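Long-range contact in alcohol dehydrogenase (Escherichia coli, PDB 5VM2), which probably oxidises or reduces a substrate of still unknown identity with NAD(H) or NADP(H), as a zinc-containing member of the alcohol dehydrogenase family: residues Pro255-Gly268 against Ile276-Val290. Sequence-based numbering, arbitrary orientation.
Sequences PYLVMRGGKIMIVG and INFLKINREVTIQTV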
ATOM      1  N   PRO A 255      -3.286 -22.953  -1.393  1.00 33.64           N
ATOM      2  CA  PRO A 255      -3.677 -24.188  -0.689  1.00 33.51           C
ATOM      3  C   PRO A 255      -2.606 -25.266  -0.693  1.00 35.22           C
ATOM      4  O   PRO A 255      -2.467 -26.002   0.289  1.00 34.05           O
ATOM      5  CB  PRO A 255      -4.925 -24.642  -1.461  1.00 36.48           C
ATOM      6  CG  PRO A 255      -5.504 -23.397  -1.989  1.00 37.38           C
ATOM      7  CD  PRO A 255      -4.359 -22.484  -2.294  1.00 36.66           C
ATOM      8  N   TYR A 256      -1.846 -25.382  -1.781  1.00 36.56           N
ATOM      9  CA  TYR A 256      -0.821 -26.409  -1.899  1.00 36.70           C
ATOM     10  C   TYR A 256       0.466 -26.062  -1.160  1.00 35.61           C
ATOM     11  O   TYR A 256       1.372 -26.902  -1.103  1.00 37.55           O
ATOM     12  CB  TYR A 256      -0.534 -26.656  -3.380  1.00 37.05           C
ATOM     13  CG  TYR A 256      -1.771 -27.105  -4.133  1.00 43.23           C
ATOM     14  CD1 TYR A 256      -2.591 -26.187  -4.775  1.00 40.35           C
ATOM     15  CD2 TYR A 256      -2.128 -28.444  -4.175  1.00 46.83           C
ATOM     16  CE1 TYR A 256      -3.730 -26.596  -5.451  1.00 43.83           C
ATOM     17  CE2 TYR A 256      -3.264 -28.866  -4.851  1.00 49.96           C
ATOM     18  CZ  TYR A 256      -4.059 -27.937  -5.485  1.00 50.37           C
ATOM     19  OH  TYR A 256      -5.185 -28.353  -6.155  1.00 56.03           O
ATOM     20  N   LEU A 257       0.562 -24.864  -0.580  1.00 32.96           N
ATOM     21  CA  LEU A 257       1.801 -24.379   0.012  1.00 32.89           C
ATOM     22  C   LEU A 257       1.759 -24.241   1.527  1.00 32.50           C
ATOM     23  O   LEU A 257       2.823 -24.095   2.143  1.00 34.33           O
ATOM     24  CB  LEU A 257       2.174 -23.014  -0.589  1.00 30.82           C
ATOM     25  CG  LEU A 257       2.321 -22.958  -2.111  1.00 33.01           C
ATOM     26  CD1 LEU A 257       2.647 -21.545  -2.555  1.00 34.71           C
ATOM     27  CD2 LEU A 257       3.394 -23.921  -2.574  1.00 35.38           C
ATOM     28  N   VAL A 258       0.574 -24.278   2.133  1.00 28.08           N
ATOM     29  CA  VAL A 258       0.389 -23.995   3.555  1.00 26.81           C
ATOM     30  C   VAL A 258       0.332 -25.307   4.323  1.00 29.64           C
ATOM     31  O   VAL A 258      -0.138 -26.337   3.816  1.00 31.40           O
ATOM     32  CB  VAL A 258      -0.891 -23.154   3.779  1.00 26.44           C
ATOM     33  CG1 VAL A 258      -2.125 -23.946   3.389  1.00 28.16           C
ATOM     34  CG2 VAL A 258      -1.001 -22.664   5.227  1.00 25.92           C
ATOM     35  N   MET A 259       0.815 -25.274   5.561  1.00 28.41           N
ATOM     36  CA  MET A 259       0.749 -26.441   6.426  1.00 32.73           C
ATOM     37  C   MET A 259      -0.634 -26.564   7.058  1.00 30.61           C
ATOM     38  O   MET A 259      -1.398 -25.597   7.146  1.00 28.10           O
ATOM     39  CB  MET A 259       1.797 -26.351   7.534  1.00 37.83           C
ATOM     40  CG  MET A 259       1.389 -25.443   8.678  1.00 41.06           C
ATOM     41  SD  MET A 259       2.629 -25.328   9.987  1.00 48.31           S
ATOM     42  CE  MET A 259       3.591 -26.806   9.716  1.00 53.26           C
ATOM     43  N   ARG A 260      -0.943 -27.772   7.526  1.00 30.12           N
ATOM     44  CA  ARG A 260      -2.165 -27.965   8.296  1.00 31.13           C
ATOM     45  C   ARG A 260      -2.175 -27.023   9.494  1.00 30.86           C
ATOM     46  O   ARG A 260      -1.139 -26.764  10.113  1.00 29.37           O
ATOM     47  CB  ARG A 260      -2.283 -29.419   8.750  1.00 35.48           C
ATOM     48  CG  ARG A 260      -1.111 -29.903   9.582  1.00 40.76           C
ATOM     49  CD  ARG A 260      -1.224 -31.391   9.861  1.00 48.58           C
ATOM     50  NE  ARG A 260      -1.237 -32.177   8.631  1.00 52.16           N
ATOM     51  CZ  ARG A 260      -1.694 -33.421   8.546  1.00 58.66           C
ATOM     52  NH1 ARG A 260      -2.187 -34.024   9.621  1.00 61.88           N
ATOM     53  NH2 ARG A 260      -1.667 -34.061   7.387  1.00 62.64           N
ATOM     54  N   GLY A 261      -3.349 -26.480   9.801  1.00 29.80           N
ATOM     55  CA  GLY A 261      -3.457 -25.499  10.858  1.00 30.88           C
ATOM     56  C   GLY A 261      -2.851 -24.148  10.555  1.00 29.58           C
ATOM     57  O   GLY A 261      -2.876 -23.274  11.428  1.00 31.31           O
ATOM     58  N   GLY A 262      -2.321 -23.938   9.348  1.00 27.69           N
ATOM     59  CA  GLY A 262      -1.660 -22.699   8.994  1.00 24.40           C
ATOM     60  C   GLY A 262      -2.618 -21.629   8.498  1.00 26.01           C
ATOM     61  O   GLY A 262      -3.842 -21.746   8.590  1.00 26.88           O
ATOM     62  N   LYS A 263      -2.035 -20.561   7.952  1.00 26.55           N
ATOM     63  CA  LYS A 263      -2.807 -19.408   7.506  1.00 27.78           C
ATOM     64  C   LYS A 263      -2.444 -19.024   6.081  1.00 24.54           C
ATOM     65  O   LYS A 263      -1.266 -18.995   5.718  1.00 25.83           O
ATOM     66  CB  LYS A 263      -2.568 -18.192   8.398  1.00 31.14           C
ATOM     67  CG  LYS A 263      -3.111 -18.304   9.803  1.00 32.71           C
ATOM     68  CD  LYS A 263      -2.505 -17.209  10.664  1.00 36.16           C
ATOM     69  CE  LYS A 263      -3.039 -17.250  12.086  1.00 39.60           C
ATOM     70  NZ  LYS A 263      -2.260 -16.340  12.964  1.00 41.72           N
ATOM     71  N   ILE A 264      -3.469 -18.706   5.291  1.00 26.38           N
ATOM     72  CA  ILE A 264      -3.317 -18.028   4.008  1.00 26.19           C
ATOM     73  C   ILE A 264      -3.847 -16.607   4.172  1.00 29.34           C
ATOM     74  O   ILE A 264      -4.989 -16.414   4.604  1.00 31.24           O
ATOM     75  CB  ILE A 264      -4.067 -18.760   2.882  1.00 26.11           C
ATOM     76  CG1 ILE A 264      -3.480 -20.163   2.671  1.00 26.09           C
ATOM     77  CG2 ILE A 264      -4.011 -17.942   1.596  1.00 25.05           C
ATOM     78  CD1 ILE A 264      -4.349 -21.071   1.835  1.00 28.62           C
ATOM     79  N   MET A 265      -3.019 -15.618   3.852  1.00 27.78           N
ATOM     80  CA  MET A 265      -3.414 -14.217   3.910  1.00 27.49           C
ATOM     81  C   MET A 265      -3.497 -13.678   2.492  1.00 27.97           C
ATOM     82  O   MET A 265      -2.529 -13.774   1.735  1.00 29.02           O
ATOM     83  CB  MET A 265      -2.412 -13.382   4.710  1.00 26.75           C
ATOM     84  CG  MET A 265      -1.916 -14.011   5.997  1.00 28.28           C
ATOM     85  SD  MET A 265      -3.204 -14.237   7.221  1.00 29.82           S
ATOM     86  CE  MET A 265      -3.783 -12.559   7.492  1.00 31.20           C
ATOM     87  N   ILE A 266      -4.641 -13.108   2.146  1.00 29.05           N
ATOM     88  CA  ILE A 266      -4.851 -12.494   0.843  1.00 31.91           C
ATOM     89  C   ILE A 266      -4.719 -10.990   1.040  1.00 33.04           C
ATOM     90  O   ILE A 266      -5.627 -10.329   1.557  1.00 33.03           O
ATOM     91  CB  ILE A 266      -6.205 -12.880   0.252  1.00 34.52           C
ATOM     92  CG1 ILE A 266      -6.254 -14.391   0.046  1.00 34.35           C
ATOM     93  CG2 ILE A 266      -6.449 -12.137  -1.041  1.00 35.76           C
ATOM     94  CD1 ILE A 266      -7.618 -14.893  -0.273  1.00 39.93           C
ATOM     95  N   VAL A 267      -3.577 -10.449   0.627  1.00 31.07           N
ATOM     96  CA  VAL A 267      -3.250  -9.048   0.870  1.00 39.11           C
ATOM     97  C   VAL A 267      -3.815  -8.258  -0.307  1.00 50.52           C
ATOM     98  O   VAL A 267      -3.139  -8.012  -1.306  1.00 48.42           O
ATOM     99  CB  VAL A 267      -1.754  -8.840   1.061  1.00 37.86           C
ATOM    100  CG1 VAL A 267      -1.433  -7.362   1.137  1.00 34.61           C
ATOM    101  CG2 VAL A 267      -1.302  -9.556   2.325  1.00 36.78           C
ATOM    102  N   GLY A 268      -5.088  -7.886  -0.187  1.00 66.67           N
ATOM    103  CA  GLY A 268      -5.746  -7.034  -1.155  1.00 76.81           C
ATOM    104  C   GLY A 268      -6.276  -7.775  -2.372  1.00 85.02           C
ATOM    105  O   GLY A 268      -5.997  -8.952  -2.610  1.00 84.15           O
ATOM    106  N   ILE A 276     -10.873 -22.732  -5.165  1.00 45.53           N
ATOM    107  CA  ILE A 276     -10.073 -23.147  -4.017  1.00 42.47           C
ATOM    108  C   ILE A 276     -10.284 -24.636  -3.778  1.00 43.98           C
ATOM    109  O   ILE A 276     -11.425 -25.117  -3.759  1.00 44.76           O
ATOM    110  CB  ILE A 276     -10.435 -22.335  -2.762  1.00 40.52           C
ATOM    111  CG1 ILE A 276     -10.126 -20.850  -2.970  1.00 41.27           C
ATOM    112  CG2 ILE A 276      -9.690 -22.877  -1.541  1.00 40.25           C
ATOM    113  CD1 ILE A 276      -8.783 -20.581  -3.621  1.00 43.36           C
ATOM    114  N   ASN A 277      -9.187 -25.367  -3.596  1.00 44.88           N
ATOM    115  CA  ASN A 277      -9.242 -26.793  -3.278  1.00 44.92           C
ATOM    116  C   ASN A 277      -9.230 -26.928  -1.759  1.00 42.48           C
ATOM    117  O   ASN A 277      -8.175 -27.032  -1.128  1.00 39.57           O
ATOM    118  CB  ASN A 277      -8.082 -27.535  -3.931  1.00 47.60           C
ATOM    119  CG  ASN A 277      -8.168 -29.043  -3.750  1.00 49.17           C
ATOM    120  OD1 ASN A 277      -8.858 -29.542  -2.862  1.00 48.33           O
ATOM    121  ND2 ASN A 277      -7.460 -29.777  -4.599  1.00 50.83           N
ATOM    122  N   PHE A 278     -10.428 -26.941  -1.163  1.00 41.69           N
ATOM    123  CA  PHE A 278     -10.525 -27.009   0.294  1.00 41.91           C
ATOM    124  C   PHE A 278     -10.095 -28.364   0.839  1.00 44.42           C
ATOM    125  O   PHE A 278      -9.697 -28.456   2.007  1.00 43.07           O
ATOM    126  CB  PHE A 278     -11.945 -26.674   0.743  1.00 41.80           C
ATOM    127  CG  PHE A 278     -12.216 -25.201   0.782  1.00 41.81           C
ATOM    128  CD1 PHE A 278     -11.552 -24.393   1.690  1.00 41.02           C
ATOM    129  CD2 PHE A 278     -13.107 -24.619  -0.105  1.00 43.18           C
ATOM    130  CE1 PHE A 278     -11.775 -23.024   1.723  1.00 41.11           C
ATOM    131  CE2 PHE A 278     -13.343 -23.253  -0.076  1.00 42.81           C
ATOM    132  CZ  PHE A 278     -12.677 -22.453   0.840  1.00 42.11           C
ATOM    133  N   LEU A 279     -10.167 -29.418   0.023  1.00 45.96           N
ATOM    134  CA  LEU A 279      -9.679 -30.722   0.461  1.00 48.87           C
ATOM    135  C   LEU A 279      -8.215 -30.645   0.876  1.00 48.26           C
ATOM    136  O   LEU A 279      -7.813 -31.250   1.876  1.00 50.37           O
ATOM    137  CB  LEU A 279      -9.877 -31.756  -0.650  1.00 52.61           C
ATOM    138  CG  LEU A 279      -9.445 -33.193  -0.350  1.00 54.98           C
ATOM    139  CD1 LEU A 279     -10.001 -33.664   0.986  1.00 55.02           C
ATOM    140  CD2 LEU A 279      -9.873 -34.129  -1.470  1.00 57.16           C
ATOM    141  N   LYS A 280      -7.407 -29.883   0.134  1.00 46.24           N
ATOM    142  CA  LYS A 280      -5.988 -29.757   0.445  1.00 44.45           C
ATOM    143  C   LYS A 280      -5.739 -29.003   1.746  1.00 40.57           C
ATOM    144  O   LYS A 280      -4.653 -29.128   2.320  1.00 40.19           O
ATOM    145  CB  LYS A 280      -5.264 -29.056  -0.707  1.00 48.24           C
ATOM    146  CG  LYS A 280      -3.770 -29.351  -0.789  1.00 53.47           C
ATOM    147  CD  LYS A 280      -3.504 -30.664  -1.516  1.00 57.58           C
ATOM    148  CE  LYS A 280      -2.109 -31.199  -1.214  1.00 59.98           C
ATOM    149  NZ  LYS A 280      -1.037 -30.199  -1.473  1.00 60.89           N
ATOM    150  N   ILE A 281      -6.710 -28.223   2.219  1.00 36.36           N
ATOM    151  CA  ILE A 281      -6.532 -27.435   3.434  1.00 33.67           C
ATOM    152  C   ILE A 281      -7.628 -27.780   4.430  1.00 34.63           C
ATOM    153  O   ILE A 281      -8.079 -26.919   5.195  1.00 36.31           O
ATOM    154  CB  ILE A 281      -6.535 -25.930   3.120  1.00 30.25           C
ATOM    155  CG1 ILE A 281      -7.777 -25.560   2.305  1.00 28.46           C
ATOM    156  CG2 ILE A 281      -5.274 -25.535   2.374  1.00 32.28           C
ATOM    157  CD1 ILE A 281      -8.011 -24.062   2.199  1.00 30.22           C
ATOM    158  N   ASN A 282      -8.062 -29.042   4.436  1.00 31.99           N
ATOM    159  CA  ASN A 282      -9.187 -29.443   5.272  1.00 31.66           C
ATOM    160  C   ASN A 282      -8.843 -29.529   6.753  1.00 30.92           C
ATOM    161  O   ASN A 282      -9.760 -29.678   7.569  1.00 32.18           O
ATOM    162  CB  ASN A 282      -9.740 -30.789   4.796  1.00 36.18           C
ATOM    163  CG  ASN A 282      -8.769 -31.937   5.019  1.00 39.53           C
ATOM    164  OD1 ASN A 282      -7.563 -31.737   5.158  1.00 41.82           O
ATOM    165  ND2 ASN A 282      -9.299 -33.153   5.045  1.00 41.87           N
ATOM    166  N   ARG A 283      -7.570 -29.436   7.126  1.00 29.07           N
ATOM    167  CA  ARG A 283      -7.171 -29.597   8.525  1.00 31.69           C
ATOM    168  C   ARG A 283      -6.947 -28.239   9.193  1.00 33.88           C
ATOM    169  O   ARG A 283      -5.851 -27.897   9.647  1.00 35.45           O
ATOM    170  CB  ARG A 283      -5.939 -30.487   8.619  1.00 33.58           C
ATOM    171  CG  ARG A 283      -6.291 -31.960   8.463  1.00 37.99           C
ATOM    172  CD  ARG A 283      -5.112 -32.871   8.731  1.00 43.64           C
ATOM    173  NE  ARG A 283      -5.525 -34.260   8.912  1.00 46.12           N
ATOM    174  CZ  ARG A 283      -5.913 -35.063   7.926  1.00 48.28           C
ATOM    175  NH1 ARG A 283      -5.942 -34.621   6.674  1.00 47.91           N
ATOM    176  NH2 ARG A 283      -6.272 -36.313   8.190  1.00 49.25           N
ATOM    177  N   GLU A 284      -8.035 -27.467   9.238  1.00 33.42           N
ATOM    178  CA  GLU A 284      -8.150 -26.243  10.033  1.00 34.10           C
ATOM    179  C   GLU A 284      -7.221 -25.133   9.543  1.00 33.44           C
ATOM    180  O   GLU A 284      -6.717 -24.332  10.335  1.00 34.32           O
ATOM    181  CB  GLU A 284      -7.938 -26.537  11.521  1.00 35.89           C
ATOM    182  CG  GLU A 284      -8.690 -27.787  11.964  1.00 37.84           C
ATOM    183  CD  GLU A 284      -9.252 -27.696  13.361  1.00 34.90           C
ATOM    184  OE1 GLU A 284     -10.396 -28.158  13.561  1.00 33.65           O
ATOM    185  OE2 GLU A 284      -8.549 -27.180  14.254  1.00 33.92           O
ATOM    186  N   VAL A 285      -7.015 -25.069   8.231  1.00 29.61           N
ATOM    187  CA  VAL A 285      -6.350 -23.924   7.626  1.00 28.44           C
ATOM    188  C   VAL A 285      -7.306 -22.735   7.617  1.00 29.96           C
ATOM    189  O   VAL A 285      -8.529 -22.889   7.498  1.00 29.98           O
ATOM    190  CB  VAL A 285      -5.875 -24.282   6.204  1.00 27.60           C
ATOM    191  CG1 VAL A 285      -5.417 -23.042   5.433  1.00 26.00           C
ATOM    192  CG2 VAL A 285      -4.758 -25.324   6.266  1.00 30.33           C
ATOM    193  N   THR A 286      -6.744 -21.536   7.761  1.00 28.22           N
ATOM    194  CA  THR A 286      -7.498 -20.292   7.757  1.00 30.05           C
ATOM    195  C   THR A 286      -7.075 -19.444   6.563  1.00 28.93           C
ATOM    196  O   THR A 286      -5.877 -19.251   6.327  1.00 29.55           O
ATOM    197  CB  THR A 286      -7.269 -19.520   9.060  1.00 34.37           C
ATOM    198  OG1 THR A 286      -7.904 -20.205  10.150  1.00 37.01           O
ATOM    199  CG2 THR A 286      -7.832 -18.133   8.952  1.00 37.69           C
ATOM    200  N   ILE A 287      -8.055 -18.961   5.806  1.00 28.09           N
ATOM    201  CA  ILE A 287      -7.834 -17.986   4.744  1.00 29.98           C
ATOM    202  C   ILE A 287      -8.440 -16.672   5.207  1.00 30.67           C
ATOM    203  O   ILE A 287      -9.640 -16.606   5.498  1.00 32.84           O
ATOM    204  CB  ILE A 287      -8.464 -18.429   3.416  1.00 32.47           C
ATOM    205  CG1 ILE A 287      -7.916 -19.784   2.973  1.00 33.17           C
ATOM    206  CG2 ILE A 287      -8.234 -17.373   2.335  1.00 34.39           C
ATOM    207  CD1 ILE A 287      -8.648 -20.362   1.771  1.00 35.24           C
ATOM    208  N   GLN A 288      -7.625 -15.625   5.283  1.00 28.14           N
ATOM    209  CA  GLN A 288      -8.128 -14.322   5.699  1.00 29.67           C
ATOM    210  C   GLN A 288      -7.717 -13.264   4.692  1.00 27.18           C
ATOM    211  O   GLN A 288      -6.546 -13.187   4.311  1.00 26.89           O
ATOM    212  CB  GLN A 288      -7.628 -13.933   7.094  1.00 31.04           C
ATOM    213  CG  GLN A 288      -8.334 -12.666   7.617  1.00 35.15           C
ATOM    214  CD  GLN A 288      -8.007 -12.352   9.060  1.00 36.18           C
ATOM    215  OE1 GLN A 288      -7.027 -12.858   9.609  1.00 38.69           O
ATOM    216  NE2 GLN A 288      -8.828 -11.514   9.687  1.00 35.38           N
ATOM    217  N   THR A 289      -8.682 -12.456   4.261  1.00 28.86           N
ATOM    218  CA  THR A 289      -8.373 -11.288   3.454  1.00 27.43           C
ATOM    219  C   THR A 289      -7.848 -10.179   4.353  1.00 29.06           C
ATOM    220  O   THR A 289      -8.173 -10.105   5.542  1.00 30.13           O
ATOM    221  CB  THR A 289      -9.600 -10.805   2.672  1.00 27.28           C
ATOM    222  OG1 THR A 289     -10.705 -10.587   3.562  1.00 26.44           O
ATOM    223  CG2 THR A 289      -9.998 -11.825   1.616  1.00 26.61           C
ATOM    224  N   VAL A 290      -6.996  -9.334   3.785  1.00 29.18           N
ATOM    225  CA  VAL A 290      -6.352  -8.253   4.519  1.00 31.60           C
ATOM    226  C   VAL A 290      -6.658  -6.957   3.789  1.00 30.83           C
ATOM    227  O   VAL A 290      -6.418  -6.853   2.581  1.00 31.19           O
ATOM    228  CB  VAL A 290      -4.830  -8.466   4.639  1.00 31.46           C
ATOM    229  CG1 VAL A 290      -4.217  -7.412   5.541  1.00 32.37           C
ATOM    230  CG2 VAL A 290      -4.533  -9.850   5.177  1.00 32.29           C
TER
HETATM  231  O   HOH W   1      -2.758 -27.894   4.406  1.00 35.90           O
HETATM  232  O   HOH W   2      -5.528 -21.489  10.876  1.00 35.99           O
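The side chains of Arg260 and Arg283 run alongside each other in the same direction, their guanidinium planes only 20° apart; CD of Arg283 sits over one face of Arg260, 3.3 Å from NH1 of Arg260, and Arg260 NH2 over one face of Arg283. Both are exposed, so solvent probably tempers their like charges. The Tyr256 ring meets its partners obliquely: the bent chain of Lys280 crosses it, bringing NZ to 3.4 Å from CD2 of Tyr256, while ND2 of Asn277, its amide plane nearly perpendicular to the ring, donates a hydrogen bond to Tyr256 OH (3.1 Å). Inside this polar border, Ile281 CG2 packs 3.7 Å from CG1 of Val258, which also meets Val285 CG1 tip to tip.

A type II turn from Met259 to Gly262 then leads into parallel strand pairing. Backbone bonds alternate from Thr286 N to Gly262 O, through the nearly straight Ile264 N to Thr286 O (2.7 Å), to Val290 N to Ile266 O, followed by a weak Gly268 N to Val290 O bond. Ile264 and Ile266 both pack on Ile287 on one face; on the other, Met265 folds back through two successive bends (chi2 -65°, chi3 -60°), bringing its CE to 3.6 Å from Val290 CG2.

These are the last two strands of the six-stranded parallel Rossmann sheet: 286-290 is outermost within this chain, 262-267 pairs on its other side with 238-243, and helix 145-163 packs against Met265, Val267 and Val290.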